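High affinity transport system protein p37 (Mycoplasma hyorhinis, PDB 3EKI) binds thiamine diphosphate as the extracytoplasmic lipoprotein component of a high-affinity transport system, probably one that imports this cofactor. Local coordinates at residues P340-V345 with K392-V397; K129-L134 with V397-I402; P143-T148 with N382-I387. All blocks are in the same frame, centred on the assembly; numbering follows the deposited sequence.

Overall arrangement
Contacts 1 and 2 both use helix 390-402 and meet at Val-397, their centres about 7 Å apart. Contact 1 is buried and joins residues 340-345 to this helix by apolar side chains and a bridging water; contact 2 is partly buried and sets residues 129-134 across it through a tyrosine-glutamate hydrogen bond. Contact 3, also partly buried, is an antiparallel pairing of residues 143-148 with 382-387, held by backbone hydrogen bonds, with exposed lysines on the edge-lying partner. Strand 383-386 leads into helix 390-402, and Thr-147 is hydrogen-bonded to Asp-344, which ties contact 3 to contact 1. Residues 340-345 and 129-134 also reach thiamine diphosphate, while in contact 3 the Thr-147 side chain is about 6 Å from it.

Contact 1: P340-V345 with K392-V397; sequences PIPYDV and KEIVEV. With TPP (thiamine diphosphate), chain B.
Pro-342 lies against Ile-394 and Val-397 of helix 390-402, with CD and CG facing Val-397 and CB facing CD1 of Ile-394. CD of Pro-342 is 3.7 Å from CG1 of Val-397, the methyl held anti to the backbone N (chi1 175°), and the two side chains slide past each other in opposite directions. CB of Pro-342 sits 3.9 Å from CD1 of Ile-394. In that isoleucine CG1 stands anti to the carbonyl carbon and the second torsion is bent as well (chi2 -66°), which carries CD1 to the loop; CD1 of Ile-394 also lies 3.9 Å from CG2 of Val-345. One methyl thus touches both a proline and a valine. No direct hydrogen bond crosses, but a water donates to Pro-340 O and to Val-397 O, at 2.8 Å from each oxygen, and links loop to helix.

Tyr-343 points away from the helix, and both it and Asp-344 meet the ligand. C6 of thiamine diphosphate lies over one face of the tyrosine ring, toward the rim, and Tyr-343 OH approaches N3 of its thiazolium to 3.2 Å. Asp-344 OD1 comes to 3.1 Å from C7 of the cofactor, while its OD2 is hydrogen-bonded to Tyr-381. Ser-127 and Val-131 of helix 127-136 pack on Ile-394, Leu-130 touches Val-345, and strand 141-152 borders Tyr-343, placing residues 340-345 between the cofactor and helices 127-136 and 390-402.

Contact 2: K129-L134 with V397-I402; sequences KLVEFL and VYEKAI. With TPP (thiamine diphosphate), chain B.
Tyr-398 OH donates a short hydrogen bond of 2.6 Å to OE2 of Glu-132, reaching the carboxylate on its anti lone pair, away from the other oxygen. The glutamate oxygen lies at the ring edge, near its plane, but the carboxylate itself is turned 77° from the ring, and the two side chains cross at about a right angle. A bend at the second torsion of Glu-132 (chi2 -69°) turns CD toward the neighbouring helix.

Beside this bond Val-131 presses CG1 to within 3.7 Å of CD2 of Tyr-398. CG1 of Val-131 is also 4.0 Å from OE1 of Glu-399, which lies in the plane of the tyrosine ring, while CG2 of Ile-402 lies 4.0 Å above one face of that ring, toward the rim. The short helical segments are nearly perpendicular, with axes 10.9 Å apart, and the tyrosine spans the gap. Lys-129, on the same helix as Glu-132, donates from NZ to O2B of thiamine diphosphate at 3.0 Å.

Glu-132 OE2 is 4.7 Å from Glu-399 OE1; these like charges would probably raise the proton affinity of both groups, an effect the phenol's donated proton should partly offset at Glu-132.

Contact 3: P143-T148 with N382-I387; sequences PALETT and NGYKKI
Glu-146 and Lys-385 form a hydrogen-bonded antiparallel pair, Glu-146 N donating to Lys-385 O and Lys-385 N to Glu-146 O, both at 2.8 Å. On one side of this pair Ile-387 N donates to Ala-144 O at 2.9 Å; on the other Thr-148 N reaches Gly-383 O. Thr-148 O then receives Asn-382 N at 2.9 Å and, weakly, Gly-383 N, so that Asn-382 and Gly-383 share one partner in a classic beta bulge.

Leu-145, Thr-147 and Tyr-384 share one face of the sheet. CD2 of Leu-145 touches CD2 of Tyr-384 at 3.7 Å, and CG2 of Thr-147 reaches CE2 of the same ring. On the other face CG2 of Thr-148 is pressed tightly against CE of Lys-385, 3.5 Å apart, the two side chains crossing at about a right angle. Ile-387 holds CG1 anti to the carbonyl carbon (chi1 -62°), 3.9 Å from CB of Glu-146, and brings CD1 to 3.6 Å from Leu-145 O.

Farther out, Tyr-384 OH is fixed by Asp-373, Thr-148 OG1 by Gln-211, and Thr-147 OG1 by the carbonyl of Asp-344, a residue of the cofactor pocket. A water donating to Ala-144 O and Ile-387 O closes the end of the ladder.

The strands are therefore joined by main-chain bonds, while the side-chain hydroxyls are committed to partners beyond the pair. Lys-385 NZ remains 6.0 Å from Glu-146 OE1; the like-charged carboxylate of Glu-393 on helix 390-402 lies closer to Glu-146, and the lysine may only weakly offset that repulsion.

Contact 1: P340-V345 with K392-V397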
loop_
_atom_site.group_PDB
_atom_site.type_symbol
_atom_site.label_atom_id
_atom_site.label_comp_id
_atom_site.label_asym_id
_atom_site.label_seq_id
_atom_site.Cartn_x
_atom_site.Cartn_y
_atom_site.Cartn_z
ATOM N N PRO A 340 -9.104 1.447 7.638
ATOM C CA PRO A 340 -8.422 0.462 6.786
ATOM C C PRO A 340 -9.073 0.192 5.439
ATOM O O PRO A 340 -10.301 0.221 5.331
ATOM C CB PRO A 340 -8.569 -0.765 7.674
ATOM C CG PRO A 340 -9.934 -0.624 8.269
ATOM C CD PRO A 340 -10.124 0.858 8.495
ATOM N N ILE A 341 -8.211 -0.085 4.445
ATOM C CA ILE A 341 -8.744 -0.486 3.122
ATOM C C ILE A 341 -7.987 -1.703 2.627
ATOM O O ILE A 341 -6.936 -2.048 3.169
ATOM C CB ILE A 341 -8.645 0.651 2.099
ATOM C CG1 ILE A 341 -7.227 1.092 1.765
ATOM C CG2 ILE A 341 -9.501 1.827 2.571
ATOM C CD1 ILE A 341 -7.117 2.087 0.624
ATOM N N PRO A 342 -8.474 -2.433 1.630
ATOM C CA PRO A 342 -7.785 -3.675 1.256
ATOM C C PRO A 342 -6.405 -3.484 0.646
ATOM O O PRO A 342 -6.124 -2.459 0.056
ATOM C CB PRO A 342 -8.716 -4.256 0.177
ATOM C CG PRO A 342 -10.058 -3.659 0.522
ATOM C CD PRO A 342 -9.706 -2.207 0.853
ATOM N N TYR A 343 -5.561 -4.504 0.815
ATOM C CA TYR A 343 -4.275 -4.498 0.130
ATOM C C TYR A 343 -4.514 -4.638 -1.375
ATOM O O TYR A 343 -5.659 -4.613 -1.828
ATOM C CB TYR A 343 -3.341 -5.588 0.666
ATOM C CG TYR A 343 -1.932 -5.129 0.920
ATOM C CD1 TYR A 343 -0.831 -5.637 0.271
ATOM C CD2 TYR A 343 -1.681 -4.117 1.854
ATOM C CE1 TYR A 343 0.456 -5.183 0.527
ATOM C CE2 TYR A 343 -0.412 -3.670 2.119
ATOM C CZ TYR A 343 0.670 -4.199 1.460
ATOM O OH TYR A 343 1.949 -3.740 1.725
ATOM N N ASP A 344 -3.452 -4.763 -2.158
ATOM C CA ASP A 344 -3.557 -4.655 -3.611
ATOM C C ASP A 344 -4.362 -5.815 -4.209
ATOM O O ASP A 344 -4.447 -6.895 -3.645
ATOM C CB ASP A 344 -2.169 -4.581 -4.210
ATOM C CG ASP A 344 -1.430 -3.280 -3.977
ATOM O OD1 ASP A 344 -1.902 -2.490 -3.123
ATOM O OD2 ASP A 344 -0.391 -3.065 -4.650
ATOM N N VAL A 345 -4.934 -5.504 -5.356
ATOM C CA VAL A 345 -5.823 -6.420 -6.071
ATOM C C VAL A 345 -5.283 -6.737 -7.452
ATOM O O VAL A 345 -4.863 -5.884 -8.222
ATOM C CB VAL A 345 -7.221 -5.789 -6.191
ATOM C CG1 VAL A 345 -8.113 -6.590 -7.121
ATOM C CG2 VAL A 345 -7.852 -5.658 -4.801
ATOM N N LYS A 392 -18.445 -6.503 -2.271
ATOM C CA LYS A 392 -18.444 -6.716 -0.834
ATOM C C LYS A 392 -17.070 -6.682 -0.182
ATOM O O LYS A 392 -16.844 -6.054 0.855
ATOM C CB LYS A 392 -19.062 -8.092 -0.574
ATOM C CG LYS A 392 -19.244 -8.503 0.869
ATOM C CD LYS A 392 -20.350 -9.527 1.075
ATOM C CE LYS A 392 -21.465 -9.482 0.041
ATOM N NZ LYS A 392 -22.652 -10.303 0.416
ATOM N N GLU A 393 -16.109 -7.352 -0.820
ATOM C CA GLU A 393 -14.823 -7.547 -0.237
ATOM C C GLU A 393 -13.874 -6.367 -0.457
ATOM O O GLU A 393 -12.958 -6.186 0.278
ATOM C CB GLU A 393 -14.187 -8.800 -0.840
ATOM C CG GLU A 393 -14.745 -10.088 -0.308
ATOM C CD GLU A 393 -14.036 -11.242 -0.903
ATOM O OE1 GLU A 393 -13.128 -11.724 -0.260
ATOM O OE2 GLU A 393 -14.303 -11.478 -2.030
ATOM N N ILE A 394 -14.113 -5.598 -1.495
ATOM C CA ILE A 394 -13.216 -4.501 -1.804
ATOM C C ILE A 394 -13.944 -3.155 -1.799
ATOM O O ILE A 394 -13.537 -2.286 -1.151
ATOM C CB ILE A 394 -12.491 -4.659 -3.180
ATOM C CG1 ILE A 394 -11.872 -6.034 -3.300
ATOM C CG2 ILE A 394 -11.405 -3.615 -3.386
ATOM C CD1 ILE A 394 -10.821 -6.272 -2.377
ATOM N N VAL A 395 -14.968 -3.030 -2.626
ATOM C CA VAL A 395 -15.606 -1.742 -2.793
ATOM C C VAL A 395 -16.223 -1.246 -1.475
ATOM O O VAL A 395 -16.019 -0.161 -1.089
ATOM C CB VAL A 395 -16.750 -1.710 -3.901
ATOM C CG1 VAL A 395 -17.422 -0.394 -3.901
ATOM C CG2 VAL A 395 -16.188 -2.019 -5.230
ATOM N N GLU A 396 -16.980 -2.094 -0.833
ATOM C CA GLU A 396 -17.660 -1.652 0.388
ATOM C C GLU A 396 -16.612 -1.360 1.462
ATOM O O GLU A 396 -16.838 -0.575 2.267
ATOM C CB GLU A 396 -18.687 -2.656 0.925
ATOM C CG GLU A 396 -19.922 -2.634 0.133
ATOM C CD GLU A 396 -20.832 -3.763 0.420
ATOM O OE1 GLU A 396 -20.623 -4.511 1.318
ATOM O OE2 GLU A 396 -21.759 -3.881 -0.306
ATOM N N VAL A 397 -15.520 -2.057 1.464
ATOM C CA VAL A 397 -14.554 -1.826 2.501
ATOM C C VAL A 397 -13.910 -0.467 2.274
ATOM O O VAL A 397 -13.715 0.256 3.187
ATOM C CB VAL A 397 -13.474 -2.932 2.483
ATOM C CG1 VAL A 397 -12.267 -2.727 3.495
ATOM C CG2 VAL A 397 -14.109 -4.213 2.733
HETATM N "N1'" TPP B . 6.137 -3.668 2.150
HETATM C "C2'" TPP B . 7.216 -3.745 1.332
HETATM C CM2 TPP B . 8.257 -4.838 1.591
HETATM N "N3'" TPP B . 7.363 -2.888 0.306
HETATM C "C4'" TPP B . 6.370 -2.000 0.033
HETATM N "N4'" TPP B . 6.498 -1.218 -1.042
HETATM C "C5'" TPP B . 5.275 -1.863 0.899
HETATM C "C6'" TPP B . 5.202 -2.737 1.976
HETATM C "C7'" TPP B . 4.147 -0.833 0.739
HETATM N N3 TPP B . 3.000 -1.254 -0.085
HETATM C C2 TPP B . 3.067 -2.098 -1.114
HETATM S S1 TPP B . 1.467 -2.333 -1.777
HETATM C C5 TPP B . 0.754 -1.228 -0.627
HETATM C C4 TPP B . 1.779 -0.674 0.115
HETATM C CM4 TPP B . 1.503 0.178 1.373
HETATM C C6 TPP B . -0.725 -0.823 -0.620
HETATM C C7 TPP B . -1.017 0.163 -1.754
HETATM O O7 TPP B . -0.278 1.380 -1.519
HETATM P PA TPP B . 0.125 2.432 -2.641
HETATM O O1A TPP B . 1.139 3.354 -2.076
HETATM O O2A TPP B . 0.546 1.723 -3.897
HETATM O O3A TPP B . -1.191 3.183 -3.082
HETATM P PB TPP B . -1.817 4.495 -2.401
HETATM O O1B TPP B . -2.206 4.201 -0.985
HETATM O O2B TPP B . -3.073 4.814 -3.307
HETATM O O3B TPP B . -0.812 5.714 -2.558
HETATM O O HOH W 1 -13.035 -0.170 5.912
#

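Contact 2: K129-L134 with V397-I402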
loop_
_atom_site.group_PDB
_atom_site.type_symbol
_atom_site.label_atom_id
_atom_site.label_comp_id
_atom_site.label_asym_id
_atom_site.label_seq_id
_atom_site.Cartn_x
_atom_site.Cartn_y
_atom_site.Cartn_z
ATOM N N LYS A 129 -7.404 2.965 -5.832
ATOM C CA LYS A 129 -7.293 3.478 -7.193
ATOM C C LYS A 129 -8.108 2.618 -8.163
ATOM O O LYS A 129 -8.727 3.087 -9.106
ATOM C CB LYS A 129 -5.838 3.501 -7.629
ATOM C CG LYS A 129 -5.024 4.592 -6.948
ATOM C CD LYS A 129 -3.539 4.393 -7.155
ATOM C CE LYS A 129 -2.786 5.668 -6.757
ATOM N NZ LYS A 129 -1.639 5.325 -5.883
ATOM N N LEU A 130 -8.091 1.314 -7.909
ATOM C CA LEU A 130 -8.877 0.437 -8.796
ATOM C C LEU A 130 -10.366 0.655 -8.610
ATOM O O LEU A 130 -11.140 0.710 -9.578
ATOM C CB LEU A 130 -8.498 -1.009 -8.505
ATOM C CG LEU A 130 -9.337 -2.085 -9.187
ATOM C CD1 LEU A 130 -9.181 -2.020 -10.701
ATOM C CD2 LEU A 130 -8.909 -3.439 -8.641
ATOM N N VAL A 131 -10.813 0.782 -7.365
ATOM C CA VAL A 131 -12.222 1.027 -7.099
ATOM C C VAL A 131 -12.646 2.306 -7.806
ATOM O O VAL A 131 -13.675 2.341 -8.481
ATOM C CB VAL A 131 -12.500 1.107 -5.578
ATOM C CG1 VAL A 131 -13.880 1.687 -5.281
ATOM C CG2 VAL A 131 -12.348 -0.275 -4.942
ATOM N N GLU A 132 -11.857 3.372 -7.689
ATOM C CA GLU A 132 -12.220 4.650 -8.318
ATOM C C GLU A 132 -12.224 4.505 -9.841
ATOM O O GLU A 132 -13.030 5.099 -10.565
ATOM C CB GLU A 132 -11.269 5.743 -7.882
ATOM C CG GLU A 132 -11.211 6.099 -6.410
ATOM C CD GLU A 132 -12.447 6.784 -5.866
ATOM O OE1 GLU A 132 -13.267 7.231 -6.695
ATOM O OE2 GLU A 132 -12.599 6.880 -4.624
ATOM N N PHE A 133 -11.310 3.688 -10.378
ATOM C CA PHE A 133 -11.271 3.512 -11.835
ATOM C C PHE A 133 -12.523 2.784 -12.303
ATOM O O PHE A 133 -13.158 3.137 -13.301
ATOM C CB PHE A 133 -10.008 2.738 -12.222
ATOM C CG PHE A 133 -9.896 2.428 -13.708
ATOM C CD1 PHE A 133 -9.371 3.356 -14.581
ATOM C CD2 PHE A 133 -10.303 1.209 -14.211
ATOM C CE1 PHE A 133 -9.258 3.087 -15.937
ATOM C CE2 PHE A 133 -10.204 0.928 -15.579
ATOM C CZ PHE A 133 -9.663 1.860 -16.428
ATOM N N LEU A 134 -12.886 1.728 -11.576
ATOM C CA LEU A 134 -14.050 0.934 -11.971
ATOM C C LEU A 134 -15.362 1.668 -11.736
ATOM O O LEU A 134 -16.357 1.390 -12.409
ATOM C CB LEU A 134 -13.987 -0.416 -11.260
ATOM C CG LEU A 134 -12.999 -1.400 -11.881
ATOM C CD1 LEU A 134 -12.810 -2.626 -11.006
ATOM C CD2 LEU A 134 -13.472 -1.855 -13.259
ATOM N N VAL A 397 -15.520 -2.057 1.464
ATOM C CA VAL A 397 -14.554 -1.826 2.501
ATOM C C VAL A 397 -13.910 -0.467 2.274
ATOM O O VAL A 397 -13.715 0.256 3.187
ATOM C CB VAL A 397 -13.474 -2.932 2.483
ATOM C CG1 VAL A 397 -12.267 -2.727 3.495
ATOM C CG2 VAL A 397 -14.109 -4.213 2.733
ATOM N N TYR A 398 -13.539 -0.187 1.034
ATOM C CA TYR A 398 -12.950 1.092 0.682
ATOM C C TYR A 398 -13.913 2.237 0.983
ATOM O O TYR A 398 -13.481 3.241 1.568
ATOM C CB TYR A 398 -12.545 1.124 -0.782
ATOM C CG TYR A 398 -12.109 2.461 -1.326
ATOM C CD1 TYR A 398 -10.821 2.934 -1.101
ATOM C CD2 TYR A 398 -12.973 3.263 -2.072
ATOM C CE1 TYR A 398 -10.422 4.165 -1.604
ATOM C CE2 TYR A 398 -12.590 4.481 -2.568
ATOM C CZ TYR A 398 -11.312 4.924 -2.337
ATOM O OH TYR A 398 -10.925 6.150 -2.837
ATOM N N GLU A 399 -15.179 2.060 0.590
ATOM C CA GLU A 399 -16.133 3.157 0.777
ATOM C C GLU A 399 -16.341 3.442 2.266
ATOM O O GLU A 399 -16.473 4.628 2.603
ATOM C CB GLU A 399 -17.444 2.866 0.060
ATOM C CG GLU A 399 -17.385 2.966 -1.451
ATOM C CD GLU A 399 -16.820 4.210 -2.078
ATOM O OE1 GLU A 399 -16.155 4.114 -3.140
ATOM O OE2 GLU A 399 -17.018 5.324 -1.540
ATOM N N LYS A 400 -16.368 2.434 3.114
ATOM C CA LYS A 400 -16.559 2.676 4.546
ATOM C C LYS A 400 -15.373 3.487 5.089
ATOM O O LYS A 400 -15.568 4.309 5.985
ATOM C CB LYS A 400 -16.736 1.394 5.353
ATOM C CG LYS A 400 -16.877 1.604 6.845
ATOM C CD LYS A 400 -17.074 0.284 7.587
ATOM C CE LYS A 400 -17.277 0.548 9.077
ATOM N NZ LYS A 400 -17.723 -0.687 9.772
ATOM N N ALA A 401 -14.173 3.257 4.561
ATOM C CA ALA A 401 -12.983 3.915 5.108
ATOM C C ALA A 401 -12.905 5.387 4.763
ATOM O O ALA A 401 -12.343 6.153 5.560
ATOM C CB ALA A 401 -11.720 3.219 4.622
ATOM N N ILE A 402 -13.435 5.770 3.609
ATOM C CA ILE A 402 -13.345 7.161 3.179
ATOM C C ILE A 402 -14.577 7.959 3.591
ATOM O O ILE A 402 -14.607 9.161 3.351
ATOM C CB ILE A 402 -13.122 7.260 1.662
ATOM C CG1 ILE A 402 -14.229 6.660 0.808
ATOM C CG2 ILE A 402 -11.764 6.659 1.313
ATOM C CD1 ILE A 402 -14.248 7.241 -0.600
HETATM N "N1'" TPP B . 6.137 -3.668 2.150
HETATM C "C2'" TPP B . 7.216 -3.745 1.332
HETATM C CM2 TPP B . 8.257 -4.838 1.591
HETATM N "N3'" TPP B . 7.363 -2.888 0.306
HETATM C "C4'" TPP B . 6.370 -2.000 0.033
HETATM N "N4'" TPP B . 6.498 -1.218 -1.042
HETATM C "C5'" TPP B . 5.275 -1.863 0.899
HETATM C "C6'" TPP B . 5.202 -2.737 1.976
HETATM C "C7'" TPP B . 4.147 -0.833 0.739
HETATM N N3 TPP B . 3.000 -1.254 -0.085
HETATM C C2 TPP B . 3.067 -2.098 -1.114
HETATM S S1 TPP B . 1.467 -2.333 -1.777
HETATM C C5 TPP B . 0.754 -1.228 -0.627
HETATM C C4 TPP B . 1.779 -0.674 0.115
HETATM C CM4 TPP B . 1.503 0.178 1.373
HETATM C C6 TPP B . -0.725 -0.823 -0.620
HETATM C C7 TPP B . -1.017 0.163 -1.754
HETATM O O7 TPP B . -0.278 1.380 -1.519
HETATM P PA TPP B . 0.125 2.432 -2.641
HETATM O O1A TPP B . 1.139 3.354 -2.076
HETATM O O2A TPP B . 0.546 1.723 -3.897
HETATM O O3A TPP B . -1.191 3.183 -3.082
HETATM P PB TPP B . -1.817 4.495 -2.401
HETATM O O1B TPP B . -2.206 4.201 -0.985
HETATM O O2B TPP B . -3.073 4.814 -3.307
HETATM O O3B TPP B . -0.812 5.714 -2.558
#

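Contact 3: P143-T148 with N382-I387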
loop_
_atom_site.group_PDB
_atom_site.type_symbol
_atom_site.label_atom_id
_atom_site.label_comp_id
_atom_site.label_asym_id
_atom_site.label_seq_id
_atom_site.Cartn_x
_atom_site.Cartn_y
_atom_site.Cartn_z
ATOM N N PRO A 143 -11.437 -7.838 -11.555
ATOM C CA PRO A 143 -10.673 -8.121 -10.334
ATOM C C PRO A 143 -10.813 -9.582 -9.968
ATOM O O PRO A 143 -11.922 -10.138 -10.041
ATOM C CB PRO A 143 -11.352 -7.235 -9.285
ATOM C CG PRO A 143 -12.024 -6.169 -10.080
ATOM C CD PRO A 143 -12.524 -6.872 -11.327
ATOM N N ALA A 144 -9.712 -10.191 -9.566
ATOM C CA ALA A 144 -9.723 -11.611 -9.244
ATOM C C ALA A 144 -8.904 -12.094 -8.027
ATOM O O ALA A 144 -9.226 -13.094 -7.437
ATOM C CB ALA A 144 -9.263 -12.374 -10.435
ATOM N N LEU A 145 -7.817 -11.392 -7.751
ATOM C CA LEU A 145 -6.884 -11.794 -6.713
ATOM C C LEU A 145 -6.834 -10.722 -5.637
ATOM O O LEU A 145 -6.722 -9.543 -5.992
ATOM C CB LEU A 145 -5.509 -11.959 -7.367
ATOM C CG LEU A 145 -4.306 -12.353 -6.504
ATOM C CD1 LEU A 145 -4.293 -13.859 -6.277
ATOM C CD2 LEU A 145 -2.966 -11.951 -7.097
ATOM N N GLU A 146 -6.907 -11.108 -4.371
ATOM C CA GLU A 146 -6.678 -10.154 -3.296
ATOM C C GLU A 146 -5.340 -10.495 -2.645
ATOM O O GLU A 146 -5.202 -11.634 -2.201
ATOM C CB GLU A 146 -7.790 -10.224 -2.246
ATOM C CG GLU A 146 -7.618 -9.181 -1.149
ATOM C CD GLU A 146 -8.768 -9.090 -0.172
ATOM O OE1 GLU A 146 -9.736 -9.875 -0.254
ATOM O OE2 GLU A 146 -8.688 -8.209 0.717
ATOM N N THR A 147 -4.399 -9.562 -2.585
ATOM C CA THR A 147 -3.171 -9.832 -1.823
ATOM C C THR A 147 -3.414 -9.582 -0.331
ATOM O O THR A 147 -4.351 -8.877 0.038
ATOM C CB THR A 147 -1.987 -8.998 -2.335
ATOM O OG1 THR A 147 -2.224 -7.628 -1.980
ATOM C CG2 THR A 147 -1.826 -9.036 -3.844
ATOM N N THR A 148 -2.580 -10.168 0.505
ATOM C CA THR A 148 -2.559 -9.929 1.950
ATOM C C THR A 148 -1.114 -9.660 2.345
ATOM O O THR A 148 -0.164 -9.999 1.639
ATOM C CB THR A 148 -3.139 -11.078 2.784
ATOM O OG1 THR A 148 -2.299 -12.246 2.616
ATOM C CG2 THR A 148 -4.542 -11.466 2.358
ATOM N N ASN A 382 2.443 -11.069 1.071
ATOM C CA ASN A 382 2.829 -12.244 1.839
ATOM C C ASN A 382 1.780 -13.335 1.786
ATOM O O ASN A 382 1.935 -14.391 2.389
ATOM C CB ASN A 382 3.114 -11.850 3.297
ATOM C CG ASN A 382 4.218 -10.827 3.363
ATOM O OD1 ASN A 382 3.984 -9.696 3.824
ATOM N ND2 ASN A 382 5.406 -11.222 2.924
ATOM N N GLY A 383 0.689 -13.112 1.086
ATOM C CA GLY A 383 -0.370 -14.098 0.946
ATOM C C GLY A 383 -1.323 -13.609 -0.136
ATOM O O GLY A 383 -1.295 -12.479 -0.623
ATOM N N TYR A 384 -2.201 -14.499 -0.544
ATOM C CA TYR A 384 -3.196 -14.257 -1.572
ATOM C C TYR A 384 -4.511 -14.968 -1.277
ATOM O O TYR A 384 -4.492 -16.048 -0.668
ATOM C CB TYR A 384 -2.682 -14.752 -2.931
ATOM C CG TYR A 384 -1.380 -14.157 -3.382
ATOM C CD1 TYR A 384 -0.206 -14.881 -3.216
ATOM C CD2 TYR A 384 -1.268 -12.899 -3.960
ATOM C CE1 TYR A 384 1.005 -14.358 -3.626
ATOM C CE2 TYR A 384 -0.062 -12.368 -4.370
ATOM C CZ TYR A 384 1.087 -13.105 -4.198
ATOM O OH TYR A 384 2.291 -12.593 -4.590
ATOM N N LYS A 385 -5.628 -14.400 -1.705
ATOM C CA LYS A 385 -6.947 -15.009 -1.639
ATOM C C LYS A 385 -7.655 -14.773 -2.970
ATOM O O LYS A 385 -7.368 -13.791 -3.677
ATOM C CB LYS A 385 -7.773 -14.391 -0.507
ATOM C CG LYS A 385 -7.052 -14.057 0.776
ATOM C CD LYS A 385 -8.008 -13.955 1.963
ATOM C CE LYS A 385 -7.763 -12.729 2.829
ATOM N NZ LYS A 385 -7.442 -13.060 4.247
ATOM N N LYS A 386 -8.597 -15.612 -3.365
ATOM C CA LYS A 386 -9.497 -15.369 -4.461
ATOM C C LYS A 386 -10.503 -14.281 -4.105
ATOM O O LYS A 386 -11.007 -14.304 -2.972
ATOM C CB LYS A 386 -10.279 -16.656 -4.767
ATOM C CG LYS A 386 -11.228 -16.575 -5.957
ATOM C CD LYS A 386 -12.139 -17.802 -6.004
ATOM C CE LYS A 386 -13.056 -17.796 -7.219
ATOM N NZ LYS A 386 -13.895 -19.035 -7.274
ATOM N N ILE A 387 -10.814 -13.378 -5.027
ATOM C CA ILE A 387 -11.953 -12.501 -4.759
ATOM C C ILE A 387 -13.250 -13.188 -5.168
ATOM O O ILE A 387 -13.371 -13.542 -6.330
ATOM C CB ILE A 387 -11.804 -11.152 -5.468
ATOM C CG1 ILE A 387 -10.553 -10.449 -4.929
ATOM C CG2 ILE A 387 -13.072 -10.328 -5.355
ATOM C CD1 ILE A 387 -10.247 -9.081 -5.421
HETATM O O HOH W 2 -11.660 -14.506 -8.431
#